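Local coordinates for D-isomer specific 2-hydroxyacid dehydrogenase NAD-binding (Xanthobacter autotrophicus, PDB 4XA8), which probably acts as an NAD(P)-dependent oxidoreductase of the D-2-hydroxyacid dehydrogenase family, with a cofactor-binding Rossmann domain, at residues I37-A40 with G41-H44; I297-N300 with I301-E305. One frame throughout, in Å; residues are numbered along the deposited sequence.

Overall arrangement
From the N terminus the chain begins a parallel five-stranded sheet with strands 9-13 and 34-37, and interaction 1 follows the second of them, at the start of the loop running on to strand 52-57. There residues 37-44 double back on themselves in a small turn. The chain then completes this sheet, passes through the seven-stranded Rossmann domain and returns in helix 290-306, where residues 297-305 form interaction 2 against strand 52-57 and helix 19-29. Each contact is local, and the two neither nest nor cross: they follow in series, their centres 24 Å apart and their nearest atoms about 12 Å apart.

Interaction 1: I37-A40 with G41-H44; sequences IARA and GDGH
A chi1 of 174° carries the Arg39 side chain away from its own N, and a bend at chi3 (75°) brings the guanidinium to Asp42, whose CG lies between its own N and carbonyl carbon (chi1 61°), a torsion that turns the carboxylate toward the arginine. The grip is side-on: NE of Arg39 donates almost straight to OD1 of Asp42 at 3.1 Å, while NH2 of Arg39 reaches the syn lone pair of OD2 of Asp42 at 2.9 Å. The two planes are nearly coplanar. His44 lies over one face of the guanidinium without stacking on it, its CB 3.6 Å from NH2 of Arg39 and its ring tilted.

OD1 of Asp42 also accepts from N of His44 at 3.1 Å, from above the carboxylate plane, which makes an Asx turn; aspartate suits the place because its short side chain can serve backbone and arginine together. Backbone bonds close the turn at the start of the loop after strand 34-37, the outermost of its sheet within the chain: N of Arg39 donates to O of His44 at 2.9 Å, and N of Gly43 to O of Arg39 at 2.8 Å. Glycine fits both bends, since a side chain on Gly41 would jam against the preceding carbonyl and Gly43 has a positive phi. The small methyl of Ala38 packs on O of Gly43 at 3.5 Å and touches Val11 and Tyr13 of strand 9-13.

Interaction 2: I297-N300 with I301-E305; sequences IVEN and IRRIE
OE2 of Glu299 is gripped by two arginines one turn further along the helix. NE of Arg303 donates to OE2 of Glu299 at 2.7 Å, arriving on the anti side of the carboxylate, whose plane stands steeply to the guanidinium, 75° away. NH1 of Arg302 reaches the same oxygen at 3.0 Å in a weak, bent bond, its guanidinium edge turned to the acid. Glu299 gets there because its chain folds at chi2 (63°), swinging the carboxylate along the helix toward its C-terminal end. Arg302 lies alongside it: chi1 (71°) and chi2 place CD of Arg302 3.2 Å from OE1 of Glu299, and the further bend at chi3 turns its guanidinium to OE2, whereas Arg303 stays extended from CG to NE and crosses the glutamate.

These are i to i+3 and i to i+4 pairings on helix 290-306, whose backbone bonds include N of Arg303 to O of Glu299 at 3.0 Å. The other side is apolar: CG2 of Ile297 and CD1 of Ile301 are 4.3 Å apart, and Ile297 touches Leu56 and Ile301 touches Tyr54, both of strand 52-57, where branched aliphatic chains fill the join between helix and sheet. OD1 of the buried Asn300 accepts from the backbone N of Leu311, past the end of the helix.

Cutting Glu299 back to alanine removes this carboxylate, and is likely to leave NE of Arg303 without this acceptor and Arg302 dependent on Glu308 for its charge partner. NH1 of Arg302 also forms a salt bridge with OE1 of Glu308, and NH2 of Arg303 bonds to O of Pro309; Glu299 and Glu308 together probably balance the two neighbouring cations, which also hold the segment after the helix.

Interaction 1: I37-A40 with G41-H44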
ATOM      1  N   ILE A  37      10.734  -1.584  33.798  1.00 38.52           N
ATOM      2  CA  ILE A  37       9.535  -1.749  32.971  1.00 38.27           C
ATOM      3  C   ILE A  37       8.386  -2.058  33.903  1.00 37.98           C
ATOM      4  O   ILE A  37       8.413  -3.080  34.606  1.00 39.85           O
ATOM      5  CB  ILE A  37       9.720  -2.867  31.933  1.00 38.38           C
ATOM      6  CG1 ILE A  37      10.861  -2.484  30.983  1.00 39.86           C
ATOM      7  CG2 ILE A  37       8.444  -3.086  31.104  1.00 38.63           C
ATOM      8  CD1 ILE A  37      11.405  -3.657  30.161  1.00 44.15           C
ATOM      9  N   ALA A  38       7.395  -1.170  33.937  1.00 35.11           N
ATOM     10  CA  ALA A  38       6.189  -1.402  34.720  1.00 36.77           C
ATOM     11  C   ALA A  38       5.301  -2.305  33.917  1.00 39.21           C
ATOM     12  O   ALA A  38       5.202  -2.147  32.687  1.00 36.36           O
ATOM     13  CB  ALA A  38       5.453  -0.101  35.005  1.00 36.01           C
ATOM     14  N   ARG A  39       4.611  -3.188  34.631  1.00 37.73           N
ATOM     15  CA  ARG A  39       3.746  -4.219  34.066  1.00 42.70           C
ATOM     16  C   ARG A  39       2.455  -3.625  33.506  1.00 42.04           C
ATOM     17  O   ARG A  39       1.798  -2.835  34.183  1.00 39.52           O
ATOM     18  CB  ARG A  39       3.441  -5.220  35.205  1.00 44.53           C
ATOM     19  CG  ARG A  39       2.461  -6.289  34.867  1.00 46.47           C
ATOM     20  CD  ARG A  39       2.600  -7.441  35.833  1.00 50.44           C
ATOM     21  NE  ARG A  39       2.032  -7.125  37.144  1.00 48.46           N
ATOM     22  CZ  ARG A  39       2.172  -7.907  38.210  1.00 53.87           C
ATOM     23  NH1 ARG A  39       2.870  -9.033  38.122  1.00 57.18           N
ATOM     24  NH2 ARG A  39       1.618  -7.579  39.369  1.00 53.25           N
ATOM     25  N   ALA A  40       2.117  -3.965  32.267  1.00 41.80           N
ATOM     26  CA  ALA A  40       0.844  -3.528  31.675  1.00 42.56           C
ATOM     27  C   ALA A  40      -0.311  -3.911  32.606  1.00 45.13           C
ATOM     28  O   ALA A  40      -0.291  -4.982  33.229  1.00 43.18           O
ATOM     29  CB  ALA A  40       0.633  -4.127  30.288  1.00 45.02           C
ATOM     30  N   GLY A  41      -1.296  -3.022  32.723  1.00 43.07           N
ATOM     31  CA  GLY A  41      -2.477  -3.303  33.531  1.00 46.72           C
ATOM     32  C   GLY A  41      -2.371  -2.565  34.847  1.00 46.22           C
ATOM     33  O   GLY A  41      -2.892  -1.471  34.984  1.00 48.69           O
ATOM     34  N   ASP A  42      -1.659  -3.140  35.813  1.00 46.18           N
ATOM     35  CA  ASP A  42      -1.609  -2.550  37.150  1.00 44.95           C
ATOM     36  C   ASP A  42      -0.424  -1.600  37.300  1.00 41.30           C
ATOM     37  O   ASP A  42      -0.373  -0.806  38.240  1.00 37.08           O
ATOM     38  CB  ASP A  42      -1.646  -3.624  38.259  1.00 47.10           C
ATOM     39  CG  ASP A  42      -0.460  -4.606  38.218  1.00 48.85           C
ATOM     40  OD1 ASP A  42       0.395  -4.489  37.329  1.00 43.91           O
ATOM     41  OD2 ASP A  42      -0.393  -5.516  39.088  1.00 50.00           O
ATOM     42  N   GLY A  43       0.533  -1.670  36.381  1.00 36.45           N
ATOM     43  CA  GLY A  43       1.710  -0.821  36.504  1.00 36.80           C
ATOM     44  C   GLY A  43       2.718  -1.230  37.572  1.00 37.79           C
ATOM     45  O   GLY A  43       3.624  -0.452  37.910  1.00 36.85           O
ATOM     46  N   HIS A  44       2.586  -2.444  38.104  1.00 40.79           N
ATOM     47  CA  HIS A  44       3.547  -2.930  39.075  1.00 43.57           C
ATOM     48  C   HIS A  44       4.958  -2.865  38.518  1.00 44.57           C
ATOM     49  O   HIS A  44       5.229  -3.355  37.424  1.00 43.03           O
ATOM     50  CB  HIS A  44       3.289  -4.371  39.505  1.00 46.33           C
ATOM     51  CG  HIS A  44       4.363  -4.891  40.405  1.00 50.79           C
ATOM     52  ND1 HIS A  44       4.749  -4.218  41.546  1.00 51.15           N
ATOM     53  CD2 HIS A  44       5.175  -5.975  40.312  1.00 54.18           C
ATOM     54  CE1 HIS A  44       5.726  -4.882  42.140  1.00 55.69           C
ATOM     55  NE2 HIS A  44       6.000  -5.957  41.418  1.00 56.67           N
TER

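Interaction 2: I297-N300 with I301-E305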
ATOM      1  N   ILE A 297      15.751  11.314  24.674  1.00 34.27           N
ATOM      2  CA  ILE A 297      15.346  11.024  26.056  1.00 34.78           C
ATOM      3  C   ILE A 297      16.561  11.110  27.019  1.00 36.85           C
ATOM      4  O   ILE A 297      16.512  11.797  28.066  1.00 33.96           O
ATOM      5  CB  ILE A 297      14.652   9.647  26.153  1.00 33.07           C
ATOM      6  CG1 ILE A 297      13.393   9.630  25.283  1.00 31.97           C
ATOM      7  CG2 ILE A 297      14.349   9.314  27.604  1.00 34.44           C
ATOM      8  CD1 ILE A 297      12.819   8.255  25.006  1.00 30.83           C
ATOM      9  N   VAL A 298      17.644  10.413  26.667  1.00 37.33           N
ATOM     10  CA  VAL A 298      18.893  10.474  27.435  1.00 40.32           C
ATOM     11  C   VAL A 298      19.421  11.912  27.595  1.00 40.83           C
ATOM     12  O   VAL A 298      19.860  12.303  28.689  1.00 41.78           O
ATOM     13  CB  VAL A 298      19.946   9.485  26.858  1.00 41.25           C
ATOM     14  CG1 VAL A 298      21.358   9.801  27.376  1.00 46.31           C
ATOM     15  CG2 VAL A 298      19.524   8.062  27.215  1.00 38.94           C
ATOM     16  N   GLU A 299      19.346  12.709  26.535  1.00 39.97           N
ATOM     17  CA  GLU A 299      19.742  14.135  26.605  1.00 44.50           C
ATOM     18  C   GLU A 299      18.829  14.987  27.519  1.00 42.79           C
ATOM     19  O   GLU A 299      19.284  15.932  28.142  1.00 45.26           O
ATOM     20  CB  GLU A 299      19.812  14.729  25.199  1.00 45.71           C
ATOM     21  CG  GLU A 299      20.017  16.224  25.096  1.00 50.93           C
ATOM     22  CD  GLU A 299      21.341  16.725  25.668  1.00 55.30           C
ATOM     23  OE1 GLU A 299      22.269  15.914  25.927  1.00 55.43           O
ATOM     24  OE2 GLU A 299      21.435  17.954  25.853  1.00 56.22           O
ATOM     25  N   ASN A 300      17.549  14.672  27.576  1.00 40.16           N
ATOM     26  CA  ASN A 300      16.643  15.397  28.457  1.00 41.62           C
ATOM     27  C   ASN A 300      16.829  14.991  29.913  1.00 41.66           C
ATOM     28  O   ASN A 300      16.656  15.803  30.832  1.00 45.16           O
ATOM     29  CB  ASN A 300      15.183  15.246  28.001  1.00 40.73           C
ATOM     30  CG  ASN A 300      14.764  16.314  27.000  1.00 42.96           C
ATOM     31  OD1 ASN A 300      15.429  17.364  26.849  1.00 42.59           O
ATOM     32  ND2 ASN A 300      13.640  16.068  26.319  1.00 40.73           N
ATOM     33  N   ILE A 301      17.216  13.743  30.129  1.00 40.74           N
ATOM     34  CA  ILE A 301      17.574  13.290  31.458  1.00 42.25           C
ATOM     35  C   ILE A 301      18.745  14.129  31.954  1.00 48.17           C
ATOM     36  O   ILE A 301      18.720  14.717  33.077  1.00 48.27           O
ATOM     37  CB  ILE A 301      17.894  11.784  31.449  1.00 42.12           C
ATOM     38  CG1 ILE A 301      16.560  11.027  31.303  1.00 38.68           C
ATOM     39  CG2 ILE A 301      18.690  11.394  32.714  1.00 44.25           C
ATOM     40  CD1 ILE A 301      16.669   9.521  31.212  1.00 37.42           C
ATOM     41  N   ARG A 302      19.784  14.230  31.136  1.00 50.04           N
ATOM     42  CA  ARG A 302      20.924  15.038  31.563  1.00 55.96           C
ATOM     43  C   ARG A 302      20.563  16.524  31.727  1.00 56.84           C
ATOM     44  O   ARG A 302      21.000  17.149  32.692  1.00 61.82           O
ATOM     45  CB  ARG A 302      22.159  14.811  30.686  1.00 60.81           C
ATOM     46  CG  ARG A 302      22.104  15.371  29.281  1.00 63.32           C
ATOM     47  CD  ARG A 302      23.493  15.857  28.878  1.00 68.67           C
ATOM     48  NE  ARG A 302      23.910  16.988  29.695  1.00 72.09           N
ATOM     49  CZ  ARG A 302      23.617  18.264  29.454  1.00 71.44           C
ATOM     50  NH1 ARG A 302      22.877  18.622  28.404  1.00 68.63           N
ATOM     51  NH2 ARG A 302      24.058  19.192  30.290  1.00 74.17           N
ATOM     52  N   ARG A 303      19.740  17.085  30.844  1.00 51.79           N
ATOM     53  CA  ARG A 303      19.338  18.490  31.015  1.00 52.68           C
ATOM     54  C   ARG A 303      18.580  18.730  32.320  1.00 54.20           C
ATOM     55  O   ARG A 303      18.870  19.685  33.039  1.00 54.69           O
ATOM     56  CB  ARG A 303      18.521  18.995  29.838  1.00 50.47           C
ATOM     57  CG  ARG A 303      19.362  19.223  28.595  1.00 51.99           C
ATOM     58  CD  ARG A 303      18.537  19.220  27.324  1.00 50.32           C
ATOM     59  NE  ARG A 303      19.314  19.655  26.153  1.00 53.66           N
ATOM     60  CZ  ARG A 303      19.258  20.867  25.610  1.00 57.11           C
ATOM     61  NH1 ARG A 303      20.000  21.142  24.554  1.00 60.42           N
ATOM     62  NH2 ARG A 303      18.474  21.823  26.116  1.00 59.32           N
ATOM     63  N   ILE A 304      17.617  17.861  32.624  1.00 54.57           N
ATOM     64  CA  ILE A 304      16.827  17.998  33.841  1.00 56.51           C
ATOM     65  C   ILE A 304      17.771  17.882  35.054  1.00 60.82           C
ATOM     66  O   ILE A 304      17.646  18.637  36.016  1.00 64.36           O
ATOM     67  CB  ILE A 304      15.617  17.000  33.878  1.00 55.47           C
ATOM     68  CG1 ILE A 304      14.527  17.490  34.823  1.00 60.12           C
ATOM     69  CG2 ILE A 304      16.026  15.614  34.318  1.00 56.38           C
ATOM     70  CD1 ILE A 304      13.652  18.575  34.236  1.00 61.64           C
ATOM     71  N   GLU A 305      18.751  16.983  34.970  1.00 61.41           N
ATOM     72  CA  GLU A 305      19.732  16.791  36.034  1.00 65.90           C
ATOM     73  C   GLU A 305      20.796  17.901  36.150  1.00 69.52           C
ATOM     74  O   GLU A 305      21.474  18.008  37.178  1.00 71.06           O
ATOM     75  CB  GLU A 305      20.404  15.421  35.887  1.00 67.20           C
ATOM     76  CG  GLU A 305      19.447  14.240  36.018  1.00 66.76           C
ATOM     77  CD  GLU A 305      18.884  14.024  37.423  1.00 71.98           C
ATOM     78  OE1 GLU A 305      18.642  12.853  37.782  1.00 74.05           O
ATOM     79  OE2 GLU A 305      18.664  14.998  38.178  1.00 79.00           O
TER